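Local coordinates for uncharacterized protein (Nostoc punctiforme, PDB 2QDR) that is of unknown function but has a double-stranded beta-helix (cupin) fold and may act as a dioxygenase, at residues Arg51-Phe56 and Thr269-Ile274; Ala91-Val96 and Leu157-Gly162; Leu113-Ile118 and Ser135-Gly140. All coordinates share one frame; numbering follows the deposited sequence.

In the fold
Along the chain the three contacts are nested: 113-118 with 135-140 lies inside the loop closed by 91-96 with 157-162, and both lie inside that closed by 51-56 with 269-274. Interactions 2 and 3 have centres about 9 Å apart and share one antiparallel sheet, in which strands 113-117 and 154-160 are neighbours; L157 N bonds to F116 O, and W158 packs on L113. Interaction 1 is about 21 Å from interaction 2 and about 27 Å from interaction 3, between centres. It belongs to the sheets built mainly from the later half of the chain, where the early strand 54-57 edges a sheet of later strands, consistent with a two-barrel cupin.

Interaction 1: Arg51-Phe56 and Thr269-Ile274; sequences RQYQFF and TLPRHI
Y53 and P271 reach toward each other tip to tip, with P271 CD over one face of the phenol ring, toward its rim. P271 CD is 3.9 Å from the centroid of the Y53 ring and 20° off its normal, which meets the definition of a CH-pi contact, although the offset brings it to the CE2 and CZ side. P271 CG continues outward, to 3.6 Å from Y53 OH. The opposite face of the ring is covered by Q52 NE2, which sits 3.8 Å above the plane of the Y53 ring, over its centre. The same NE2 donates to Y53 O at 2.9 Å, on a lone pair in the carbonyl plane, so the amide is fixed where it covers the ring. With chi1 at 59°, Y53 CG stands between its backbone N and carbonyl carbon, which roots the ring where T269 O, L270 and P271 meet it.

Segment 51-56 runs into strand 54-57, an outermost strand of a seven-stranded antiparallel sheet, while P271 and R272 interrupt strand 268-275 of another sheet; the contact therefore joins two sheets of what is probably the later cupin barrel.

L270 slides past Y53 in the opposite direction and places CD1 3.8 Å from Y53 CB. The same methyl lies 3.7 Å from F55 CZ, in the plane of that ring and at its edge. F55 also meets the ring of Y254. An unidentified bound molecule, probably from the crystallisation liquor, lies near L270. Between R51 and T269 a water donates to R51 O at 2.8 Å and accepts only weakly from Y53 N and T269 N. The T269 hydroxyl, OG1, is hydrogen-bonded to W127 NE1 of the second subunit.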
loop_
_atom_site.group_PDB
_atom_site.type_symbol
_atom_site.label_atom_id
_atom_site.label_comp_id
_atom_site.label_asym_id
_atom_site.label_seq_id
_atom_site.Cartn_x
_atom_site.Cartn_y
_atom_site.Cartn_z
ATOM N N ARG A 51 -30.345 -27.157 -7.835
ATOM C CA ARG A 51 -29.081 -26.914 -8.518
ATOM C C ARG A 51 -29.224 -26.471 -9.980
ATOM O O ARG A 51 -28.315 -26.692 -10.778
ATOM C CB ARG A 51 -28.231 -28.179 -8.426
ATOM C CG ARG A 51 -28.118 -28.705 -7.016
ATOM C CD ARG A 51 -27.127 -29.796 -6.930
ATOM N NE ARG A 51 -26.972 -30.290 -5.569
ATOM C CZ ARG A 51 -26.093 -31.224 -5.203
ATOM N NH1 ARG A 51 -25.261 -31.776 -6.088
ATOM N NH2 ARG A 51 -26.031 -31.612 -3.936
ATOM N N GLN A 52 -30.334 -25.796 -10.300
ATOM C CA GLN A 52 -30.616 -25.339 -11.659
ATOM C C GLN A 52 -30.792 -23.832 -11.737
ATOM O O GLN A 52 -31.703 -23.282 -11.133
ATOM C CB GLN A 52 -31.882 -26.034 -12.205
ATOM C CG GLN A 52 -32.257 -25.657 -13.659
ATOM C CD GLN A 52 -31.169 -25.997 -14.673
ATOM O OE1 GLN A 52 -30.797 -27.163 -14.837
ATOM N NE2 GLN A 52 -30.689 -24.980 -15.389
ATOM N N TYR A 53 -29.916 -23.176 -12.498
ATOM C CA TYR A 53 -30.002 -21.733 -12.709
ATOM C C TYR A 53 -31.206 -21.487 -13.595
ATOM O O TYR A 53 -31.498 -22.317 -14.465
ATOM C CB TYR A 53 -28.733 -21.157 -13.364
ATOM C CG TYR A 53 -28.361 -21.747 -14.725
ATOM C CD1 TYR A 53 -28.931 -21.273 -15.903
ATOM C CD2 TYR A 53 -27.421 -22.771 -14.828
ATOM C CE1 TYR A 53 -28.601 -21.822 -17.133
ATOM C CE2 TYR A 53 -27.083 -23.322 -16.057
ATOM C CZ TYR A 53 -27.672 -22.840 -17.206
ATOM O OH TYR A 53 -27.341 -23.370 -18.430
ATOM N N GLN A 54 -31.937 -20.401 -13.349
ATOM C CA GLN A 54 -33.105 -20.050 -14.168
ATOM C C GLN A 54 -33.108 -18.556 -14.448
ATOM O O GLN A 54 -32.974 -17.764 -13.520
ATOM C CB GLN A 54 -34.412 -20.427 -13.495
ATOM C CG GLN A 54 -34.540 -21.890 -13.120
ATOM C CD GLN A 54 -35.919 -22.224 -12.602
ATOM O OE1 GLN A 54 -36.909 -21.644 -13.037
ATOM N NE2 GLN A 54 -36.000 -23.196 -11.708
ATOM N N PHE A 55 -33.267 -18.191 -15.724
ATOM C CA PHE A 55 -33.290 -16.808 -16.160
ATOM C C PHE A 55 -34.579 -16.515 -16.908
ATOM O O PHE A 55 -35.024 -17.341 -17.706
ATOM C CB PHE A 55 -32.148 -16.515 -17.133
ATOM C CG PHE A 55 -30.808 -17.061 -16.720
ATOM C CD1 PHE A 55 -30.298 -16.803 -15.462
ATOM C CD2 PHE A 55 -29.991 -17.717 -17.649
ATOM C CE1 PHE A 55 -29.036 -17.275 -15.080
ATOM C CE2 PHE A 55 -28.711 -18.182 -17.288
ATOM C CZ PHE A 55 -28.239 -17.961 -15.995
ATOM N N PHE A 56 -35.167 -15.341 -16.682
ATOM C CA PHE A 56 -36.395 -14.954 -17.391
ATOM C C PHE A 56 -36.682 -13.446 -17.357
ATOM O O PHE A 56 -36.225 -12.721 -16.469
ATOM C CB PHE A 56 -37.618 -15.732 -16.877
ATOM C CG PHE A 56 -37.859 -15.609 -15.408
ATOM C CD1 PHE A 56 -37.292 -16.519 -14.523
ATOM C CD2 PHE A 56 -38.687 -14.612 -14.906
ATOM C CE1 PHE A 56 -37.528 -16.428 -13.164
ATOM C CE2 PHE A 56 -38.927 -14.511 -13.542
ATOM C CZ PHE A 56 -38.354 -15.425 -12.670
ATOM N N THR A 269 -24.533 -24.523 -11.537
ATOM C CA THR A 269 -23.323 -24.387 -12.342
ATOM C C THR A 269 -23.589 -23.316 -13.394
ATOM O O THR A 269 -24.142 -23.601 -14.460
ATOM C CB THR A 269 -22.930 -25.732 -12.959
ATOM O OG1 THR A 269 -22.769 -26.691 -11.909
ATOM C CG2 THR A 269 -21.622 -25.609 -13.758
ATOM N N LEU A 270 -23.199 -22.083 -13.081
ATOM C CA LEU A 270 -23.440 -20.954 -13.983
ATOM C C LEU A 270 -22.503 -20.915 -15.184
ATOM O O LEU A 270 -21.287 -21.005 -15.008
ATOM C CB LEU A 270 -23.374 -19.606 -13.238
ATOM C CG LEU A 270 -24.636 -19.233 -12.438
ATOM C CD1 LEU A 270 -25.793 -18.792 -13.362
ATOM C CD2 LEU A 270 -25.116 -20.353 -11.490
ATOM N N PRO A 271 -23.063 -20.776 -16.410
ATOM C CA PRO A 271 -22.204 -20.692 -17.595
ATOM C C PRO A 271 -21.318 -19.454 -17.635
ATOM O O PRO A 271 -21.401 -18.593 -16.768
ATOM C CB PRO A 271 -23.210 -20.611 -18.757
ATOM C CG PRO A 271 -24.498 -21.119 -18.218
ATOM C CD PRO A 271 -24.496 -20.746 -16.785
ATOM N N ARG A 272 -20.487 -19.381 -18.662
ATOM C CA ARG A 272 -19.570 -18.277 -18.856
ATOM C C ARG A 272 -20.349 -16.981 -19.045
ATOM O O ARG A 272 -21.381 -16.988 -19.701
ATOM C CB ARG A 272 -18.730 -18.569 -20.085
ATOM C CG ARG A 272 -17.600 -17.625 -20.402
ATOM C CD ARG A 272 -16.895 -18.118 -21.670
ATOM N NE ARG A 272 -15.595 -17.495 -21.864
ATOM C CZ ARG A 272 -14.734 -17.757 -22.854
ATOM N NH1 ARG A 272 -15.008 -18.636 -23.813
ATOM N NH2 ARG A 272 -13.574 -17.119 -22.891
ATOM N N HIS A 273 -19.858 -15.897 -18.448
ATOM C CA HIS A 273 -20.460 -14.569 -18.522
ATOM C C HIS A 273 -19.667 -13.683 -19.454
ATOM O O HIS A 273 -18.455 -13.541 -19.275
ATOM C CB HIS A 273 -20.466 -13.880 -17.172
ATOM C CG HIS A 273 -21.432 -14.450 -16.182
ATOM N ND1 HIS A 273 -21.324 -15.723 -15.660
ATOM C CD2 HIS A 273 -22.472 -13.868 -15.538
ATOM C CE1 HIS A 273 -22.290 -15.921 -14.780
ATOM N NE2 HIS A 273 -22.995 -14.807 -14.680
ATOM N N ILE A 274 -20.334 -13.085 -20.442
ATOM C CA ILE A 274 -19.670 -12.183 -21.388
ATOM C C ILE A 274 -20.575 -10.982 -21.670
ATOM O O ILE A 274 -21.783 -11.132 -21.802
ATOM C CB ILE A 274 -19.266 -12.871 -22.734
ATOM C CG1 ILE A 274 -18.526 -14.209 -22.499
ATOM C CG2 ILE A 274 -18.417 -11.902 -23.603
ATOM C CD1 ILE A 274 -18.047 -14.952 -23.774
HETATM O O HOH W 1 -27.366 -25.343 -13.028
#

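Interaction 2: Ala91-Val96 and Leu157-Gly162; sequences ASTSRV and LWMENG
The indole of W158 is approached obliquely from the neighbouring strand by V96 CG2 and S94 OG, and the CB that carries it packs 3.8 Å from V96 CG1. At the edge of the indole, in the ring plane, lie the carboxyl carbon of E160 and a water; the ring also meets W67 edge-to-face. W158 NE1 makes a weak bond to E160 OE2. The water is gripped by S92 OG and S94 OG and donates to W158 O at 3.0 Å, linking the strands beside their direct bonds.

Two backbone bonds are firm: S92 N to E160 O at 2.8 Å, with an angle of 163° at the hydrogen, and W158 N to S94 O, also 2.8 Å. The return bonds, E160 N to S92 O and S94 N to W158 O, are weak. On the other face T93 and selenomethionine M159 lie side by side, pointing the same way, with T93 OG1 3.9 Å from M159 CG. T93 OG1 has its main polar partner in E241, and M159 rests on F282 and R284; this face thus packs on the later sheet. The axes of strands 92-96 and 157-160 come within 4.7 Å, their N-to-C directions 155° apart, as antiparallel neighbours do in the curled sheets of a double-stranded beta-helix, the cupin fold.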
loop_
_atom_site.group_PDB
_atom_site.type_symbol
_atom_site.label_atom_id
_atom_site.label_comp_id
_atom_site.label_asym_id
_atom_site.label_seq_id
_atom_site.Cartn_x
_atom_site.Cartn_y
_atom_site.Cartn_z
ATOM N N ALA A 91 -41.784 -16.600 2.273
ATOM C CA ALA A 91 -40.747 -15.818 1.604
ATOM C C ALA A 91 -40.976 -15.674 0.086
ATOM O O ALA A 91 -41.435 -16.615 -0.563
ATOM C CB ALA A 91 -39.344 -16.411 1.885
ATOM N N SER A 92 -40.685 -14.487 -0.454
ATOM C CA SER A 92 -40.856 -14.218 -1.884
ATOM C C SER A 92 -40.126 -12.973 -2.393
ATOM O O SER A 92 -39.643 -12.149 -1.620
ATOM C CB SER A 92 -42.345 -14.054 -2.198
ATOM O OG SER A 92 -42.873 -12.982 -1.451
ATOM N N THR A 93 -40.019 -12.893 -3.711
ATOM C CA THR A 93 -39.419 -11.761 -4.410
ATOM C C THR A 93 -40.401 -11.443 -5.518
ATOM O O THR A 93 -40.900 -12.357 -6.183
ATOM C CB THR A 93 -38.021 -12.038 -4.978
ATOM O OG1 THR A 93 -37.115 -12.298 -3.903
ATOM C CG2 THR A 93 -37.509 -10.826 -5.778
ATOM N N SER A 94 -40.692 -10.162 -5.708
ATOM C CA SER A 94 -41.656 -9.762 -6.728
ATOM C C SER A 94 -41.485 -8.319 -7.175
ATOM O O SER A 94 -40.881 -7.499 -6.487
ATOM C CB SER A 94 -43.074 -10.023 -6.210
ATOM O OG SER A 94 -43.251 -9.471 -4.927
ATOM N N ARG A 95 -42.008 -8.047 -8.363
ATOM C CA ARG A 95 -41.960 -6.743 -8.986
ATOM C C ARG A 95 -43.364 -6.182 -8.850
ATOM O O ARG A 95 -44.297 -6.657 -9.515
ATOM C CB ARG A 95 -41.547 -6.901 -10.433
ATOM C CG ARG A 95 -41.356 -5.618 -11.210
ATOM C CD ARG A 95 -41.126 -5.992 -12.637
ATOM N NE ARG A 95 -40.995 -4.860 -13.545
ATOM C CZ ARG A 95 -41.016 -4.967 -14.877
ATOM N NH1 ARG A 95 -41.190 -6.149 -15.485
ATOM N NH2 ARG A 95 -40.897 -3.876 -15.623
ATOM N N VAL A 96 -43.523 -5.203 -7.958
ATOM C CA VAL A 96 -44.824 -4.589 -7.709
ATOM C C VAL A 96 -44.882 -3.213 -8.351
ATOM O O VAL A 96 -43.836 -2.608 -8.603
ATOM C CB VAL A 96 -45.175 -4.481 -6.180
ATOM C CG1 VAL A 96 -45.178 -5.860 -5.523
ATOM C CG2 VAL A 96 -44.240 -3.537 -5.414
ATOM N N LEU A 157 -38.855 -3.672 -6.201
ATOM C CA LEU A 157 -38.544 -5.069 -5.945
ATOM C C LEU A 157 -39.007 -5.259 -4.507
ATOM O O LEU A 157 -38.376 -4.747 -3.587
ATOM C CB LEU A 157 -37.064 -5.408 -6.094
ATOM C CG LEU A 157 -36.457 -5.285 -7.492
ATOM C CD1 LEU A 157 -34.954 -5.546 -7.433
ATOM C CD2 LEU A 157 -37.130 -6.230 -8.481
ATOM N N TRP A 158 -40.134 -5.943 -4.331
ATOM C CA TRP A 158 -40.730 -6.192 -3.025
ATOM C C TRP A 158 -40.268 -7.555 -2.540
ATOM O O TRP A 158 -40.652 -8.576 -3.112
ATOM C CB TRP A 158 -42.245 -6.135 -3.154
ATOM C CG TRP A 158 -43.000 -6.192 -1.887
ATOM C CD1 TRP A 158 -43.452 -7.307 -1.241
ATOM C CD2 TRP A 158 -43.454 -5.070 -1.124
ATOM N NE1 TRP A 158 -44.146 -6.943 -0.108
ATOM C CE2 TRP A 158 -44.162 -5.576 -0.016
ATOM C CE3 TRP A 158 -43.329 -3.684 -1.270
ATOM C CZ2 TRP A 158 -44.735 -4.744 0.952
ATOM C CZ3 TRP A 158 -43.904 -2.856 -0.312
ATOM C CH2 TRP A 158 -44.592 -3.391 0.788
HETATM N N MSE A 159 -39.468 -7.570 -1.478
HETATM C CA MSE A 159 -38.881 -8.805 -0.931
HETATM C C MSE A 159 -39.316 -9.174 0.493
HETATM O O MSE A 159 -38.797 -8.642 1.463
HETATM C CB MSE A 159 -37.356 -8.650 -0.997
HETATM C CG MSE A 159 -36.829 -8.678 -2.419
HETATM SE SE MSE A 159 -35.063 -7.962 -2.662
HETATM C CE MSE A 159 -35.432 -6.075 -2.403
ATOM N N GLU A 160 -40.255 -10.107 0.590
ATOM C CA GLU A 160 -40.790 -10.602 1.861
ATOM C C GLU A 160 -39.892 -11.760 2.290
ATOM O O GLU A 160 -39.859 -12.759 1.594
ATOM C CB GLU A 160 -42.226 -11.062 1.676
ATOM C CG GLU A 160 -43.158 -9.993 1.077
ATOM C CD GLU A 160 -44.587 -10.463 0.906
ATOM O OE1 GLU A 160 -44.930 -11.595 1.323
ATOM O OE2 GLU A 160 -45.379 -9.694 0.342
ATOM N N ASN A 161 -39.178 -11.644 3.416
ATOM C CA ASN A 161 -38.213 -12.682 3.849
ATOM C C ASN A 161 -38.523 -13.559 5.062
ATOM O O ASN A 161 -37.981 -14.660 5.163
ATOM C CB ASN A 161 -36.873 -12.020 4.172
ATOM C CG ASN A 161 -36.299 -11.226 3.029
ATOM O OD1 ASN A 161 -36.623 -11.432 1.857
ATOM N ND2 ASN A 161 -35.400 -10.321 3.369
ATOM N N GLY A 162 -39.326 -13.058 5.996
ATOM C CA GLY A 162 -39.690 -13.783 7.223
ATOM C C GLY A 162 -40.161 -15.221 7.076
ATOM O O GLY A 162 -40.551 -15.662 5.983
HETATM O O HOH W 2 -42.566 -10.796 -2.702
#

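Interaction 3: Leu113-Ile118 and Ser135-Gly140; sequences LEIFVI and SFIPAG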
loop_
_atom_site.group_PDB
_atom_site.type_symbol
_atom_site.label_atom_id
_atom_site.label_comp_id
_atom_site.label_asym_id
_atom_site.label_seq_id
_atom_site.Cartn_x
_atom_site.Cartn_y
_atom_site.Cartn_z
ATOM N N LEU A 113 -38.797 -7.132 5.530
ATOM C CA LEU A 113 -39.146 -6.585 4.218
ATOM C C LEU A 113 -38.030 -5.744 3.587
ATOM O O LEU A 113 -37.547 -4.815 4.217
ATOM C CB LEU A 113 -40.415 -5.730 4.367
ATOM C CG LEU A 113 -40.942 -4.846 3.220
ATOM C CD1 LEU A 113 -41.088 -5.589 1.892
ATOM C CD2 LEU A 113 -42.269 -4.225 3.623
ATOM N N GLU A 114 -37.627 -6.074 2.358
ATOM C CA GLU A 114 -36.613 -5.297 1.654
ATOM C C GLU A 114 -37.326 -4.653 0.481
ATOM O O GLU A 114 -38.204 -5.265 -0.130
ATOM C CB GLU A 114 -35.446 -6.126 1.173
ATOM C CG GLU A 114 -34.998 -7.115 2.190
ATOM C CD GLU A 114 -33.616 -7.653 1.931
ATOM O OE1 GLU A 114 -32.689 -6.865 1.644
ATOM O OE2 GLU A 114 -33.453 -8.868 2.083
ATOM N N ILE A 115 -36.929 -3.420 0.184
ATOM C CA ILE A 115 -37.507 -2.611 -0.866
ATOM C C ILE A 115 -36.396 -1.985 -1.673
ATOM O O ILE A 115 -35.472 -1.459 -1.081
ATOM C CB ILE A 115 -38.374 -1.504 -0.209
ATOM C CG1 ILE A 115 -39.552 -2.130 0.544
ATOM C CG2 ILE A 115 -38.908 -0.471 -1.209
ATOM C CD1 ILE A 115 -40.407 -1.128 1.268
ATOM N N PHE A 116 -36.500 -2.042 -3.002
ATOM C CA PHE A 116 -35.528 -1.435 -3.910
ATOM C C PHE A 116 -36.302 -0.806 -5.066
ATOM O O PHE A 116 -36.945 -1.520 -5.828
ATOM C CB PHE A 116 -34.505 -2.438 -4.425
ATOM C CG PHE A 116 -33.456 -1.809 -5.296
ATOM C CD1 PHE A 116 -32.345 -1.216 -4.728
ATOM C CD2 PHE A 116 -33.591 -1.786 -6.678
ATOM C CE1 PHE A 116 -31.371 -0.620 -5.519
ATOM C CE2 PHE A 116 -32.631 -1.191 -7.480
ATOM C CZ PHE A 116 -31.509 -0.611 -6.898
ATOM N N VAL A 117 -36.184 0.513 -5.225
ATOM C CA VAL A 117 -36.937 1.254 -6.249
ATOM C C VAL A 117 -36.337 1.146 -7.651
ATOM O O VAL A 117 -35.211 1.571 -7.879
ATOM C CB VAL A 117 -37.061 2.746 -5.863
ATOM C CG1 VAL A 117 -37.880 3.534 -6.911
ATOM C CG2 VAL A 117 -37.687 2.886 -4.468
ATOM N N ILE A 118 -37.127 0.620 -8.586
ATOM C CA ILE A 118 -36.726 0.434 -9.975
ATOM C C ILE A 118 -37.058 1.659 -10.815
ATOM O O ILE A 118 -36.234 2.101 -11.602
ATOM C CB ILE A 118 -37.433 -0.781 -10.608
ATOM C CG1 ILE A 118 -37.140 -2.057 -9.813
ATOM C CG2 ILE A 118 -37.015 -0.945 -12.092
ATOM C CD1 ILE A 118 -37.923 -3.261 -10.297
ATOM N N SER A 135 -34.299 0.161 1.139
ATOM C CA SER A 135 -34.682 0.118 2.541
ATOM C C SER A 135 -34.841 -1.318 3.009
ATOM O O SER A 135 -35.320 -2.162 2.249
ATOM C CB SER A 135 -35.993 0.855 2.816
ATOM O OG SER A 135 -36.368 0.676 4.181
ATOM N N PHE A 136 -34.399 -1.574 4.243
ATOM C CA PHE A 136 -34.543 -2.867 4.914
ATOM C C PHE A 136 -35.349 -2.564 6.170
ATOM O O PHE A 136 -34.883 -1.827 7.039
ATOM C CB PHE A 136 -33.231 -3.538 5.314
ATOM C CG PHE A 136 -33.441 -4.856 6.012
ATOM C CD1 PHE A 136 -33.622 -4.923 7.384
ATOM C CD2 PHE A 136 -33.494 -6.027 5.286
ATOM C CE1 PHE A 136 -33.843 -6.139 8.021
ATOM C CE2 PHE A 136 -33.708 -7.259 5.917
ATOM C CZ PHE A 136 -33.879 -7.308 7.284
ATOM N N ILE A 137 -36.535 -3.148 6.259
ATOM C CA ILE A 137 -37.441 -2.952 7.370
ATOM C C ILE A 137 -37.556 -4.271 8.136
ATOM O O ILE A 137 -38.282 -5.171 7.701
ATOM C CB ILE A 137 -38.827 -2.488 6.866
ATOM C CG1 ILE A 137 -38.675 -1.265 5.949
ATOM C CG2 ILE A 137 -39.768 -2.209 8.061
ATOM C CD1 ILE A 137 -39.938 -0.864 5.234
ATOM N N PRO A 138 -36.832 -4.405 9.267
ATOM C CA PRO A 138 -36.924 -5.647 10.035
ATOM C C PRO A 138 -38.325 -5.847 10.566
ATOM O O PRO A 138 -39.049 -4.867 10.759
ATOM C CB PRO A 138 -35.950 -5.441 11.208
ATOM C CG PRO A 138 -35.206 -4.204 10.930
ATOM C CD PRO A 138 -35.922 -3.433 9.892
ATOM N N ALA A 139 -38.701 -7.104 10.770
ATOM C CA ALA A 139 -40.020 -7.442 11.278
ATOM C C ALA A 139 -40.202 -6.779 12.616
ATOM O O ALA A 139 -39.309 -6.849 13.453
ATOM C CB ALA A 139 -40.173 -8.942 11.424
ATOM N N GLY A 140 -41.327 -6.094 12.794
ATOM C CA GLY A 140 -41.642 -5.416 14.049
ATOM C C GLY A 140 -41.279 -3.946 14.119
ATOM O O GLY A 140 -41.709 -3.263 15.042
#
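L113 and I137 exchange two backbone bonds, as an antiparallel hydrogen-bonded pair does: I137 N to L113 O at 2.8 Å, nearly straight at 173°, and L113 N to I137 O at 3.0 Å. I115 and S135 repeat the pattern, with I115 N to S135 O at 2.9 Å and S135 N to I115 O at 3.0 Å. All four N-H and all four carbonyl groups of these two pairs are thereby satisfied across the contact. S135 O also takes a CA-H contact from E114, 3.4 Å from E114 CA. The S135 hydroxyl is engaged on the far side of its strand, by the carbonyl oxygens of I184 and P185.

Between them E114 and F136 form a non-hydrogen-bonded pair, their side chains on the same face of the sheet. E114 CG lies 3.6 Å from F136 CD2, and CD reaches the ring's edge in plane, with the carboxylate turned 72° from the ring. Beyond CG the chain is extended, and its buried oxygens find partners elsewhere: OE1 bonds to Y134 OH, while OE2 takes salt bridges from R211 and R284 and a bond from N161 ND2. An alanine here would probably leave both arginines without this counter-charge, deprive Y134 and N161 of their mate, and open a gap at the edge of F136.

Whereas E114 thus turns to R211, V219 and R284 of the later sheet, on the other face I115 CD1 meets I137 CD1 at 4.0 Å, and both side chains pack on L124 of strand 121-124 in a separate sheet, as inside the barrel of a double-stranded beta-helix.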